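PDB 1W94: probable Brix domain-containing ribosomal biogenesis protein from Methanothermobacter thermautotrophicus, which probably takes part in ribosome biogenesis as an rRNA-binding protein of the Imp4/Brix family. Local coordinates for residues R23-R28 with D119-R124; N106-E111 with W131-M136. All coordinates share one frame; numbering follows the deposited sequence.

Contact 1: R23-R28 with D119-R124; sequences RIMGWR and DAWSIR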
loop_
_atom_site.group_PDB
_atom_site.type_symbol
_atom_site.label_atom_id
_atom_site.label_comp_id
_atom_site.label_asym_id
_atom_site.label_seq_id
_atom_site.Cartn_x
_atom_site.Cartn_y
_atom_site.Cartn_z
ATOM N N ARG A 23 -4.951 6.095 5.106
ATOM C CA ARG A 23 -4.610 7.353 5.726
ATOM C C ARG A 23 -3.215 7.795 5.331
ATOM O O ARG A 23 -3.031 8.945 4.990
ATOM C CB ARG A 23 -4.694 7.262 7.255
ATOM C CG ARG A 23 -6.051 7.537 7.806
ATOM C CD ARG A 23 -6.440 6.520 8.908
ATOM N NE ARG A 23 -6.310 7.030 10.274
ATOM C CZ ARG A 23 -7.099 7.972 10.801
ATOM N NH1 ARG A 23 -8.064 8.529 10.072
ATOM N NH2 ARG A 23 -6.912 8.383 12.058
ATOM N N ILE A 24 -2.244 6.883 5.396
ATOM C CA ILE A 24 -0.841 7.203 5.067
ATOM C C ILE A 24 -0.713 7.710 3.616
ATOM O O ILE A 24 -0.011 8.692 3.329
ATOM C CB ILE A 24 0.043 5.953 5.261
ATOM C CG1 ILE A 24 0.301 5.684 6.756
ATOM C CG2 ILE A 24 1.376 6.081 4.494
ATOM C CD1 ILE A 24 0.811 4.241 6.994
HETATM N N MSE A 25 -1.376 7.002 2.708
HETATM C CA MSE A 25 -1.404 7.312 1.272
HETATM C C MSE A 25 -2.306 8.484 0.870
HETATM O O MSE A 25 -2.125 9.045 -0.212
HETATM C CB MSE A 25 -1.849 6.050 0.502
HETATM C CG MSE A 25 -0.862 4.878 0.580
HETATM SE SE MSE A 25 1.047 5.370 0.144
HETATM C CE MSE A 25 0.809 6.207 -1.704
ATOM N N GLY A 26 -3.269 8.845 1.717
ATOM C CA GLY A 26 -4.351 9.784 1.333
ATOM C C GLY A 26 -5.272 9.172 0.262
ATOM O O GLY A 26 -5.819 9.872 -0.564
ATOM N N TRP A 27 -5.418 7.853 0.275
ATOM C CA TRP A 27 -6.363 7.163 -0.603
ATOM C C TRP A 27 -7.729 7.135 0.102
ATOM O O TRP A 27 -7.772 7.058 1.313
ATOM C CB TRP A 27 -5.899 5.738 -0.854
ATOM C CG TRP A 27 -4.633 5.619 -1.679
ATOM C CD1 TRP A 27 -4.098 6.564 -2.524
ATOM C CD2 TRP A 27 -3.795 4.468 -1.784
ATOM N NE1 TRP A 27 -2.958 6.070 -3.116
ATOM C CE2 TRP A 27 -2.748 4.788 -2.682
ATOM C CE3 TRP A 27 -3.808 3.198 -1.182
ATOM C CZ2 TRP A 27 -1.742 3.880 -3.015
ATOM C CZ3 TRP A 27 -2.792 2.289 -1.506
ATOM C CH2 TRP A 27 -1.774 2.637 -2.417
ATOM N N ARG A 28 -8.833 7.230 -0.626
ATOM C CA ARG A 28 -10.142 7.076 0.028
ATOM C C ARG A 28 -10.414 5.618 0.446
ATOM O O ARG A 28 -10.269 4.700 -0.366
ATOM C CB ARG A 28 -11.253 7.576 -0.880
ATOM C CG ARG A 28 -12.623 7.111 -0.440
ATOM C CD ARG A 28 -13.691 8.023 -0.992
ATOM N NE ARG A 28 -14.017 7.736 -2.383
ATOM C CZ ARG A 28 -15.113 7.084 -2.774
ATOM N NH1 ARG A 28 -15.979 6.626 -1.863
ATOM N NH2 ARG A 28 -15.334 6.881 -4.078
ATOM N N ASP A 119 8.062 12.098 5.264
ATOM C CA ASP A 119 6.744 11.720 4.717
ATOM C C ASP A 119 6.921 10.902 3.443
ATOM O O ASP A 119 6.230 11.125 2.438
ATOM C CB ASP A 119 5.898 12.978 4.438
ATOM C CG ASP A 119 5.787 13.889 5.656
ATOM O OD1 ASP A 119 5.262 13.409 6.693
ATOM O OD2 ASP A 119 6.232 15.069 5.581
ATOM N N ALA A 120 7.881 9.981 3.478
ATOM C CA ALA A 120 8.366 9.302 2.264
ATOM C C ALA A 120 8.679 7.823 2.485
ATOM O O ALA A 120 8.882 7.392 3.619
ATOM C CB ALA A 120 9.605 10.024 1.729
ATOM N N TRP A 121 8.701 7.045 1.406
ATOM C CA TRP A 121 9.076 5.650 1.496
ATOM C C TRP A 121 10.554 5.425 1.202
ATOM O O TRP A 121 11.194 6.122 0.386
ATOM C CB TRP A 121 8.223 4.772 0.571
ATOM C CG TRP A 121 6.769 4.769 0.904
ATOM C CD1 TRP A 121 5.828 5.611 0.416
ATOM C CD2 TRP A 121 6.089 3.883 1.812
ATOM N NE1 TRP A 121 4.593 5.299 0.947
ATOM C CE2 TRP A 121 4.733 4.248 1.809
ATOM C CE3 TRP A 121 6.506 2.830 2.656
ATOM C CZ2 TRP A 121 3.772 3.591 2.594
ATOM C CZ3 TRP A 121 5.526 2.147 3.422
ATOM C CH2 TRP A 121 4.208 2.545 3.400
ATOM N N SER A 122 11.098 4.440 1.901
ATOM C CA SER A 122 12.429 3.956 1.646
ATOM C C SER A 122 12.250 2.510 1.177
ATOM O O SER A 122 11.550 1.746 1.839
ATOM C CB SER A 122 13.189 3.989 2.957
ATOM O OG SER A 122 14.553 3.783 2.760
ATOM N N ILE A 123 12.850 2.151 0.047
ATOM C CA ILE A 123 12.861 0.777 -0.457
ATOM C C ILE A 123 14.240 0.191 -0.355
ATOM O O ILE A 123 15.223 0.802 -0.803
ATOM C CB ILE A 123 12.436 0.707 -1.918
ATOM C CG1 ILE A 123 10.978 1.152 -2.045
ATOM C CG2 ILE A 123 12.625 -0.742 -2.479
ATOM C CD1 ILE A 123 10.529 1.439 -3.476
ATOM N N ARG A 124 14.350 -0.983 0.261
ATOM C CA ARG A 124 15.653 -1.621 0.329
ATOM C C ARG A 124 15.590 -3.138 0.235
ATOM O O ARG A 124 14.528 -3.719 0.387
ATOM C CB ARG A 124 16.415 -1.169 1.581
ATOM C CG ARG A 124 16.225 -2.056 2.800
ATOM C CD ARG A 124 15.388 -1.403 3.856
ATOM N NE ARG A 124 15.482 -2.088 5.153
ATOM C CZ ARG A 124 14.849 -1.692 6.254
ATOM N NH1 ARG A 124 14.078 -0.603 6.230
ATOM N NH2 ARG A 124 14.987 -2.382 7.379
#
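Met25 and Ile24, in the last turn of helix 12-25, both meet the indole of Trp121 on strand 120-124. The closest contact is of the Met-aromatic type. Met25 is modelled as selenomethionine, and its SE lies 3.6 Å from Trp121 NE1. The selenium sits at the edge of the ring, near its plane. Met25 SE is 4.7 Å from the centroid of the Trp121 five-membered ring, 76° off its normal. The Met25 chain is bent at chi2 and chi3 (-50° and -55°), and this fold of the chain carries SE to the indole edge.

The second kind of contact is apolar. Ile24 CG2 approaches the six-membered ring obliquely, 3.9 Å from Trp121 CZ2. With CG2 anti to the backbone N, it is this branch of Ile24, not CG1, that meets the indole. Met25 SE is 4.1 Å from Trp121 CZ2, which therefore has neighbours from two consecutive helix residues. Both side chains cross Trp121 at about a right angle. No hydrogen bond joins the segments. The indole N-H makes a weak bond to Ala91 O instead. Replacing Trp121 by alanine would probably open a gap beside Ile24 CG2 and Met25 SE and leave Ala91 O without this donor.

A Schellman motif ends the helix just after these residues, with Gly26 at positive phi as C-prime. The chain then turns, and Trp27 lays one ring face over Met25 CB. On the other segment, Asp119 and Ala120 form a G1 beta bulge opposite Met136 where the strand begins. Strand 120-124 lies between strands 93-94 and 131-136. The contact sets the end of helix 12-25 on this part of the Brix sheet, where Ile24 also touches Leu135 and Met25 reaches Met108 of helix 102-108.

Contact 2: N106-E111 with W131-M136; sequences NLMGLE and WVMELM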
loop_
_atom_site.group_PDB
_atom_site.type_symbol
_atom_site.label_atom_id
_atom_site.label_comp_id
_atom_site.label_asym_id
_atom_site.label_seq_id
_atom_site.Cartn_x
_atom_site.Cartn_y
_atom_site.Cartn_z
ATOM N N ASN A 106 5.483 2.088 -9.439
ATOM C CA ASN A 106 4.458 2.289 -10.452
ATOM C C ASN A 106 3.073 1.903 -9.952
ATOM O O ASN A 106 2.118 2.672 -10.126
ATOM C CB ASN A 106 4.836 1.557 -11.754
ATOM C CG ASN A 106 5.968 2.253 -12.497
ATOM O OD1 ASN A 106 6.063 3.490 -12.503
ATOM N ND2 ASN A 106 6.822 1.469 -13.141
ATOM N N LEU A 107 2.970 0.755 -9.274
ATOM C CA LEU A 107 1.682 0.285 -8.764
ATOM C C LEU A 107 1.104 1.271 -7.748
ATOM O O LEU A 107 -0.054 1.647 -7.820
ATOM C CB LEU A 107 1.838 -1.087 -8.104
ATOM C CG LEU A 107 2.059 -2.235 -9.102
ATOM C CD1 LEU A 107 2.352 -3.524 -8.306
ATOM C CD2 LEU A 107 0.857 -2.383 -10.028
HETATM N N MSE A 108 1.936 1.717 -6.823
HETATM C CA MSE A 108 1.467 2.548 -5.724
HETATM C C MSE A 108 1.421 4.027 -6.051
HETATM O O MSE A 108 0.975 4.828 -5.213
HETATM C CB MSE A 108 2.330 2.309 -4.496
HETATM C CG MSE A 108 2.076 0.928 -3.947
HETATM SE SE MSE A 108 3.156 0.554 -2.467
HETATM C CE MSE A 108 2.336 1.786 -1.047
ATOM N N GLY A 109 1.883 4.378 -7.241
ATOM C CA GLY A 109 1.864 5.753 -7.706
ATOM C C GLY A 109 2.854 6.623 -6.943
ATOM O O GLY A 109 2.561 7.770 -6.667
ATOM N N LEU A 110 4.018 6.086 -6.590
ATOM C CA LEU A 110 4.991 6.882 -5.836
ATOM C C LEU A 110 5.834 7.738 -6.777
ATOM O O LEU A 110 6.103 7.323 -7.881
ATOM C CB LEU A 110 5.880 5.967 -4.999
ATOM C CG LEU A 110 5.087 5.022 -4.113
ATOM C CD1 LEU A 110 6.067 4.176 -3.346
ATOM C CD2 LEU A 110 4.185 5.819 -3.135
ATOM N N GLU A 111 6.236 8.935 -6.364
ATOM C CA GLU A 111 7.175 9.721 -7.178
ATOM C C GLU A 111 8.495 9.811 -6.461
ATOM O O GLU A 111 8.541 10.003 -5.239
ATOM C CB GLU A 111 6.648 11.123 -7.490
ATOM C CG GLU A 111 5.804 11.758 -6.361
ATOM N N TRP A 131 11.973 -7.212 -0.893
ATOM C CA TRP A 131 12.112 -5.794 -0.601
ATOM C C TRP A 131 11.445 -5.485 0.728
ATOM O O TRP A 131 10.451 -6.133 1.112
ATOM C CB TRP A 131 11.415 -4.954 -1.694
ATOM C CG TRP A 131 11.948 -5.239 -3.078
ATOM C CD1 TRP A 131 11.359 -6.019 -4.038
ATOM C CD2 TRP A 131 13.180 -4.769 -3.639
ATOM N NE1 TRP A 131 12.160 -6.062 -5.158
ATOM C CE2 TRP A 131 13.276 -5.301 -4.949
ATOM C CE3 TRP A 131 14.203 -3.934 -3.175
ATOM C CZ2 TRP A 131 14.363 -5.033 -5.797
ATOM C CZ3 TRP A 131 15.281 -3.652 -4.024
ATOM C CH2 TRP A 131 15.351 -4.210 -5.328
ATOM N N VAL A 132 11.983 -4.489 1.431
ATOM C CA VAL A 132 11.272 -3.853 2.541
ATOM C C VAL A 132 10.991 -2.377 2.177
ATOM O O VAL A 132 11.931 -1.622 1.814
ATOM C CB VAL A 132 12.054 -3.969 3.880
ATOM C CG1 VAL A 132 11.363 -3.164 5.001
ATOM C CG2 VAL A 132 12.182 -5.462 4.303
HETATM N N MSE A 133 9.714 -1.995 2.265
HETATM C CA MSE A 133 9.283 -0.635 2.041
HETATM C C MSE A 133 8.967 -0.074 3.399
HETATM O O MSE A 133 8.034 -0.521 4.063
HETATM C CB MSE A 133 8.024 -0.553 1.185
HETATM C CG MSE A 133 8.212 -0.996 -0.225
HETATM SE SE MSE A 133 6.564 -0.727 -1.214
HETATM C CE MSE A 133 6.522 1.178 -1.265
ATOM N N GLU A 134 9.757 0.900 3.807
ATOM C CA GLU A 134 9.625 1.468 5.122
ATOM C C GLU A 134 9.214 2.936 5.040
ATOM O O GLU A 134 9.811 3.727 4.313
ATOM C CB GLU A 134 10.932 1.356 5.865
ATOM C CG GLU A 134 10.977 2.205 7.106
ATOM C CD GLU A 134 11.799 1.557 8.171
ATOM O OE1 GLU A 134 12.862 0.999 7.820
ATOM O OE2 GLU A 134 11.371 1.593 9.348
ATOM N N LEU A 135 8.201 3.275 5.814
ATOM C CA LEU A 135 7.719 4.635 5.879
ATOM C C LEU A 135 8.643 5.459 6.771
ATOM O O LEU A 135 8.964 5.048 7.902
ATOM C CB LEU A 135 6.274 4.665 6.412
ATOM C CG LEU A 135 5.587 6.030 6.517
ATOM C CD1 LEU A 135 5.574 6.660 5.148
ATOM C CD2 LEU A 135 4.159 5.883 7.072
HETATM N N MSE A 136 9.086 6.603 6.240
HETATM C CA MSE A 136 9.815 7.591 6.995
HETATM C C MSE A 136 8.818 8.677 7.359
HETATM O O MSE A 136 8.060 9.138 6.510
HETATM C CB MSE A 136 10.951 8.191 6.159
HETATM C CG MSE A 136 11.984 7.183 5.628
HETATM SE SE MSE A 136 12.668 5.975 7.033
HETATM C CE MSE A 136 14.046 7.024 7.771
#
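Met108 and Leu110 flank Gly109, the positive-phi glycine of the Schellman motif that ends helix 102-108, and both meet Met133. The end of this helix thus packs on strand 131-136 in the Brix fold. In the final turn, Asn106 and Leu107 offer their backbone oxygens to Arg71, whose NH2 bonds to Asn106 O and whose NH1 bonds to Leu107 O.

Met108 comes next. Its side chain starts toward the strand. With CG anti to the carbonyl carbon (chi1 -70°) and chi2 extended, the chain carries SE out to Met133. Both methionines are modelled as selenomethionine, and they reach toward each other tip to tip. Met108 SE lies 3.6 Å from Met133 CE. The two seleniums are also close, with Met108 SE 3.9 Å from Met133 SE. Each chain runs extended through chi2 and bends at chi3, near 70° in both. The pair is buried.

Gly109 takes positive phi and leaves the helical path. Gly109 N makes a weak bond of 3.4 Å to Asn106 O. After the glycine, Leu110 again points its CB toward the strand, and its CD1 reaches Met133. Leu110 and Met133 also meet tip to tip. The two residues on either side of the glycine therefore serve one target.

On the strand, Met133 is the residue that receives both. The Met133 side chain also touches Ile123 of the neighbouring strand 120-124, and its backbone bonds to Leu147 of strand 145-154, the neighbour on the other edge. The contact across the two segments is wholly apolar. Its meeting point is the terminal methyl of Met133: Met133 CE touches Met108 SE and also lies 3.7 Å from Leu110 CD1.

How the contacts relate
Both contacts are buried, and their centres lie about 7 Å apart. Each brings the end of a helix, closed by a Schellman motif, against one of two adjacent antiparallel strands, 120-124 and 131-136. They share a single apolar layer, since Met25 touches Met108 and Leu110. Contact 1 relies on an aromatic ring edge and includes an indole N-H whose weak bond goes elsewhere. Contact 2 has no ring and joins the tips of two selenomethionines and a leucine. The strands are linked directly as well. Ala120 O and Met136 N probably form a hydrogen bond of 2.7 Å. Arg124 NH1 and Glu134 OE1 form a salt bridge of 2.6 Å, a charged link unlike either helix contact.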